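PDB 5WLH: LbaCas13a H328A (C2c2), which binds its pre-crRNA and, as in other Cas13a (C2c2) enzymes, probably uses the guide to find and cleave target RNA. Local coordinates for residues P249-G254 with A259-K264; E278-F283 with N401-H406. One frame throughout, in Å; residues are numbered along the deposited sequence.

Contact 1 of 2, residues P249-G254 with A259-K264; sequences PVQPEG and AITVSK. With nucleotides of chain B.
Thr261 lays its hydroxyl against the peptide between Pro249 and Val250 without bonding to it: OG1 sits 3.1 Å from Pro249 C, and its approach to Val250 N has a poor angle for a hydrogen bond. The hydroxyl instead bonds to Met248 O, one residue further back. This happens at the open end of a small antiparallel beta hairpin, strands 250-252 and 258-260. In Thr261, chi1 near -50° sets OG1 beside the backbone N, which brings both polar atoms up to residues 248-249; the amide takes the carbonyl, Thr261 N to Pro249 O at 2.9 Å, with the donor above the carbonyl plane rather than on a lone pair. Further in, Gln251 and Ala259 form a hydrogen-bonded pair, Gln251 N to Ala259 O at 3.0 Å and Ala259 N to Gln251 O at 3.1 Å. Between these bonds Val250 and Ile260 make the non-hydrogen-bonded pair, their side chains diverging. Val250 reaches helix 429-458 at Ala450 and Ala454. The CG of Gln251 runs alongside Thr261, 3.5 Å from its OG1, before the chain bends and sends its amide away to Ile484 N and Asn247. Toward the turn, Glu253 lays its carboxylate over the methyl of Ala259, with CD 3.7 Å from CB. Lys281 of helix 268-287 pairs with Glu253 OE1, at a separation too short to be taken literally, and one water donates to Ile260 O and only weakly to Glu253 OE1. Beyond the hairpin the chain runs on to the bound pre-crRNA: Ser263, whose OG also accepts from Gly265 N, donates from OG to OP1 of nucleotide A13 of chain B at 2.6 Å.

Contact 2 of 2, residues E278-F283 with N401-H406; sequences EAFKKF and NMFFIH. With nucleotides of chain B.
Phe280 fits its CB over the face of the Phe403 ring, a CH-pi contact 3.6 Å from CB to the ring centroid. Helices 268-287 and 398-417 meet here almost at a right angle, crossing at -100°, and the join is an aromatic cluster of four phenylalanines. The rings of Phe280 and Phe403 are near parallel but slid apart, so they barely overlap; what covers Phe280 is the rim of Phe403, with CE2 3.4 Å from Phe280 CG. The second bump is Phe404. Its ring enters the hollow between Phe280 and Phe283, one helical turn apart, and points CZ over the centre of the Phe283 face in an edge-to-face (T-shaped) contact, planes at 85°. That same CZ meets the edge of the Phe280 ring, 3.8 Å from CE1. Phe280 and Phe283 both hold CG anti to the backbone N, which sends the two rings out as the walls of this hollow. Met302 and Leu305 of helix 292-311 also touch Phe404. Replacing Phe403 with an alanine is likely to open a gap over Phe280 CB and CG, leaving the Phe280 ring less firmly held on that face. Further along helix 398-417, His406 turns a ring face to the bound pre-crRNA: its CD2 is 3.3 Å from N2 of nucleotide G15 of chain B.

In the fold
Both contacts are buried, though contact 1 is centred 28 Å and contact 2 32 Å from the centre of the chain; their own centres are 15 Å apart. Contact 1 closes a local hairpin; contact 2 joins helices separated by more than a hundred residues. Helix 268-287 is the next element after strand 258-260: its Lys281 lies against the hairpin, Phe283 faces helix 398-417, and Phe280 touches both, with Ile260 on the hairpin side. Chemistry differs accordingly: backbone hydrogen bonds and a partly exposed ion pair at the edge of contact 1, apolar phenylalanine contacts without hydrogen bonds across contact 2. Both meet the RNA, through Ser263 at a phosphate and His406 at bases.

Contact 1 of 2, residues P249-G254 with A259-K264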
# COMPACT_ATOMS: atom_id res chain seq x y z
N PRO A 249 -15.74 13.66 2.27
CA PRO A 249 -14.97 14.91 2.44
C PRO A 249 -15.54 16.10 1.68
O PRO A 249 -15.40 17.24 2.14
CB PRO A 249 -13.58 14.55 1.90
CG PRO A 249 -13.53 13.07 1.80
CD PRO A 249 -14.94 12.58 1.66
N VAL A 250 -16.13 15.86 0.51
CA VAL A 250 -16.59 16.93 -0.38
C VAL A 250 -17.97 16.57 -0.90
O VAL A 250 -18.25 15.40 -1.18
CB VAL A 250 -15.59 17.13 -1.53
CG1 VAL A 250 -16.18 18.05 -2.63
CG2 VAL A 250 -14.25 17.68 -0.98
N GLN A 251 -18.84 17.57 -1.01
CA GLN A 251 -20.18 17.35 -1.55
C GLN A 251 -20.60 18.59 -2.31
O GLN A 251 -20.07 19.68 -2.08
CB GLN A 251 -21.22 17.06 -0.45
CG GLN A 251 -21.05 15.72 0.27
CD GLN A 251 -21.39 14.53 -0.61
OE1 GLN A 251 -21.65 14.67 -1.81
NE2 GLN A 251 -21.35 13.33 -0.03
N PRO A 252 -21.54 18.46 -3.23
CA PRO A 252 -22.05 19.65 -3.92
C PRO A 252 -22.94 20.48 -3.01
O PRO A 252 -23.64 19.95 -2.14
CB PRO A 252 -22.83 19.07 -5.10
CG PRO A 252 -23.11 17.67 -4.75
CD PRO A 252 -22.06 17.21 -3.79
N GLU A 253 -22.87 21.79 -3.20
CA GLU A 253 -23.72 22.74 -2.49
C GLU A 253 -24.95 23.05 -3.35
O GLU A 253 -25.24 22.33 -4.31
CB GLU A 253 -22.95 24.02 -2.16
CG GLU A 253 -21.62 23.82 -1.49
CD GLU A 253 -21.16 25.07 -0.76
OE1 GLU A 253 -21.43 25.16 0.45
OE2 GLU A 253 -20.54 25.95 -1.40
N GLY A 254 -25.65 24.14 -3.04
CA GLY A 254 -26.86 24.46 -3.77
C GLY A 254 -26.60 24.77 -5.23
O GLY A 254 -27.29 24.26 -6.12
N ALA A 259 -17.72 21.64 -2.54
CA ALA A 259 -17.01 22.27 -1.44
C ALA A 259 -16.81 21.24 -0.34
O ALA A 259 -17.48 20.19 -0.33
CB ALA A 259 -17.78 23.47 -0.89
N ILE A 260 -15.91 21.55 0.60
CA ILE A 260 -15.72 20.63 1.72
C ILE A 260 -17.04 20.49 2.45
O ILE A 260 -17.81 21.45 2.59
CB ILE A 260 -14.60 21.10 2.67
CG1 ILE A 260 -14.96 22.46 3.29
CG2 ILE A 260 -13.25 21.07 1.94
CD1 ILE A 260 -14.02 22.92 4.41
N THR A 261 -17.34 19.26 2.87
CA THR A 261 -18.62 18.97 3.49
C THR A 261 -18.70 19.61 4.87
O THR A 261 -17.75 19.56 5.63
CB THR A 261 -18.79 17.47 3.62
OG1 THR A 261 -18.52 16.86 2.35
CG2 THR A 261 -20.21 17.14 4.05
N VAL A 262 -19.86 20.19 5.18
CA VAL A 262 -20.12 20.77 6.49
C VAL A 262 -21.21 19.95 7.16
O VAL A 262 -22.27 19.70 6.56
CB VAL A 262 -20.55 22.25 6.40
CG1 VAL A 262 -20.83 22.80 7.81
CG2 VAL A 262 -19.50 23.11 5.64
N SER A 263 -20.97 19.52 8.40
CA SER A 263 -21.98 18.75 9.11
C SER A 263 -23.24 19.59 9.31
O SER A 263 -23.17 20.82 9.45
CB SER A 263 -21.46 18.29 10.47
OG SER A 263 -22.54 17.81 11.25
N LYS A 264 -24.39 18.92 9.32
CA LYS A 264 -25.66 19.57 9.62
C LYS A 264 -25.83 19.90 11.09
O LYS A 264 -26.83 20.52 11.45
CB LYS A 264 -26.82 18.68 9.16
CG LYS A 264 -26.66 18.13 7.74
CD LYS A 264 -27.73 17.12 7.38
CE LYS A 264 -27.44 15.75 8.00
NZ LYS A 264 -26.55 14.89 7.16
P A B 13 -20.79 16.05 13.74
OP1 A B 13 -22.03 16.84 13.64
OP2 A B 13 -19.48 16.74 13.82
O5' A B 13 -20.82 15.16 15.06
C5' A B 13 -21.90 14.28 15.34
C4' A B 13 -21.64 13.49 16.60
O4' A B 13 -20.46 12.67 16.42
C3' A B 13 -21.30 14.33 17.82
O3' A B 13 -22.45 14.86 18.46
C2' A B 13 -20.52 13.35 18.68
O2' A B 13 -21.40 12.42 19.29
C1' A B 13 -19.72 12.62 17.61
N9 A B 13 -18.40 13.24 17.37
C8 A B 13 -17.98 13.99 16.29
N7 A B 13 -16.71 14.35 16.37
C5 A B 13 -16.29 13.82 17.58
C6 A B 13 -15.05 13.85 18.26
N6 A B 13 -13.96 14.47 17.80
N1 A B 13 -14.98 13.23 19.45
C2 A B 13 -16.06 12.60 19.93
N3 A B 13 -17.27 12.48 19.39
C4 A B 13 -17.31 13.12 18.20
O HOH W 1 -20.38 22.28 2.12

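Contact 2 of 2, residues E278-F283 with N401-H406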
# COMPACT_ATOMS: atom_id res chain seq x y z
N GLU A 278 -17.80 25.97 8.32
CA GLU A 278 -18.19 26.91 7.27
C GLU A 278 -17.20 28.05 7.15
O GLU A 278 -16.93 28.54 6.05
CB GLU A 278 -19.60 27.44 7.53
CG GLU A 278 -20.73 26.44 7.33
CD GLU A 278 -21.10 26.20 5.86
OE1 GLU A 278 -20.46 26.78 4.96
OE2 GLU A 278 -22.06 25.43 5.62
N ALA A 279 -16.64 28.50 8.28
CA ALA A 279 -15.68 29.59 8.22
C ALA A 279 -14.42 29.15 7.49
O ALA A 279 -13.84 29.91 6.72
CB ALA A 279 -15.31 30.09 9.63
N PHE A 280 -14.00 27.90 7.72
CA PHE A 280 -12.82 27.41 7.03
C PHE A 280 -13.10 27.18 5.55
O PHE A 280 -12.24 27.42 4.71
CB PHE A 280 -12.32 26.11 7.68
CG PHE A 280 -11.07 25.59 7.04
CD1 PHE A 280 -9.86 26.23 7.24
CD2 PHE A 280 -11.12 24.51 6.17
CE1 PHE A 280 -8.71 25.79 6.63
CE2 PHE A 280 -9.96 24.07 5.55
CZ PHE A 280 -8.76 24.70 5.79
N LYS A 281 -14.31 26.71 5.22
CA LYS A 281 -14.71 26.63 3.82
C LYS A 281 -14.55 27.98 3.13
O LYS A 281 -14.09 28.06 1.98
CB LYS A 281 -16.15 26.15 3.74
CG LYS A 281 -16.71 26.10 2.33
CD LYS A 281 -17.59 24.88 2.20
CE LYS A 281 -19.00 25.17 2.61
NZ LYS A 281 -19.62 26.11 1.66
N LYS A 282 -14.90 29.06 3.83
CA LYS A 282 -14.71 30.39 3.27
C LYS A 282 -13.23 30.73 3.15
O LYS A 282 -12.82 31.33 2.16
CB LYS A 282 -15.45 31.44 4.10
CG LYS A 282 -15.17 32.87 3.61
CD LYS A 282 -16.20 33.86 4.12
CE LYS A 282 -15.79 35.29 3.77
NZ LYS A 282 -14.86 35.85 4.80
N PHE A 283 -12.42 30.32 4.13
CA PHE A 283 -10.98 30.48 4.02
C PHE A 283 -10.46 29.84 2.74
O PHE A 283 -9.63 30.42 2.03
CB PHE A 283 -10.28 29.88 5.24
CG PHE A 283 -8.77 29.88 5.15
CD1 PHE A 283 -8.08 28.81 4.58
CD2 PHE A 283 -8.04 30.93 5.67
CE1 PHE A 283 -6.71 28.81 4.52
CE2 PHE A 283 -6.66 30.93 5.61
CZ PHE A 283 -5.99 29.88 5.02
N ASN A 401 -10.95 31.91 13.41
CA ASN A 401 -9.91 31.82 14.43
C ASN A 401 -10.16 30.63 15.35
O ASN A 401 -9.21 29.93 15.72
CB ASN A 401 -9.87 33.11 15.24
CG ASN A 401 -9.48 34.32 14.40
OD1 ASN A 401 -8.59 34.24 13.55
ND2 ASN A 401 -10.16 35.45 14.64
N MET A 402 -11.42 30.39 15.71
CA MET A 402 -11.74 29.26 16.56
C MET A 402 -11.53 27.94 15.82
O MET A 402 -11.07 26.96 16.42
CB MET A 402 -13.18 29.35 17.06
CG MET A 402 -13.42 30.42 18.13
SD MET A 402 -12.38 30.17 19.58
CE MET A 402 -12.96 28.59 20.13
N PHE A 403 -11.86 27.89 14.53
CA PHE A 403 -11.57 26.67 13.77
C PHE A 403 -10.09 26.34 13.86
O PHE A 403 -9.71 25.19 14.10
CB PHE A 403 -11.99 26.82 12.31
CG PHE A 403 -11.77 25.57 11.51
CD1 PHE A 403 -12.69 24.54 11.55
CD2 PHE A 403 -10.60 25.40 10.76
CE1 PHE A 403 -12.47 23.36 10.84
CE2 PHE A 403 -10.38 24.23 10.04
CZ PHE A 403 -11.32 23.22 10.08
N PHE A 404 -9.25 27.34 13.66
CA PHE A 404 -7.82 27.11 13.67
C PHE A 404 -7.33 26.77 15.08
O PHE A 404 -6.50 25.87 15.25
CB PHE A 404 -7.09 28.34 13.11
CG PHE A 404 -7.03 28.36 11.61
CD1 PHE A 404 -6.59 27.24 10.90
CD2 PHE A 404 -7.45 29.47 10.89
CE1 PHE A 404 -6.55 27.25 9.51
CE2 PHE A 404 -7.39 29.50 9.50
CZ PHE A 404 -6.95 28.38 8.81
N ILE A 405 -7.84 27.46 16.10
CA ILE A 405 -7.42 27.12 17.47
C ILE A 405 -7.80 25.68 17.81
O ILE A 405 -7.04 24.96 18.46
CB ILE A 405 -8.01 28.13 18.47
CG1 ILE A 405 -7.31 29.48 18.30
CG2 ILE A 405 -7.82 27.63 19.92
CD1 ILE A 405 -8.05 30.62 18.90
N HIS A 406 -8.97 25.24 17.34
CA HIS A 406 -9.36 23.84 17.54
C HIS A 406 -8.45 22.89 16.77
O HIS A 406 -8.12 21.81 17.28
CB HIS A 406 -10.81 23.63 17.12
CG HIS A 406 -11.80 24.00 18.19
ND1 HIS A 406 -12.88 24.81 17.95
CD2 HIS A 406 -11.85 23.66 19.50
CE1 HIS A 406 -13.57 24.96 19.07
NE2 HIS A 406 -12.96 24.27 20.03
P G B 15 -21.07 18.06 24.40
OP1 G B 15 -21.88 17.92 25.64
OP2 G B 15 -21.67 18.69 23.19
O5' G B 15 -19.72 18.81 24.73
C5' G B 15 -18.95 18.43 25.85
C4' G B 15 -17.54 18.94 25.76
O4' G B 15 -16.89 18.39 24.59
C3' G B 15 -17.39 20.44 25.61
O3' G B 15 -17.49 21.10 26.86
C2' G B 15 -16.00 20.56 24.98
O2' G B 15 -15.00 20.39 25.97
C1' G B 15 -15.98 19.33 24.07
N9 G B 15 -16.38 19.67 22.69
C8 G B 15 -17.67 19.75 22.21
N7 G B 15 -17.73 20.10 20.95
C5 G B 15 -16.40 20.26 20.59
C6 G B 15 -15.84 20.63 19.34
O6 G B 15 -16.46 20.89 18.30
N1 G B 15 -14.46 20.69 19.39
C2 G B 15 -13.70 20.40 20.50
N2 G B 15 -12.37 20.50 20.35
N3 G B 15 -14.21 20.05 21.67
C4 G B 15 -15.55 20.00 21.65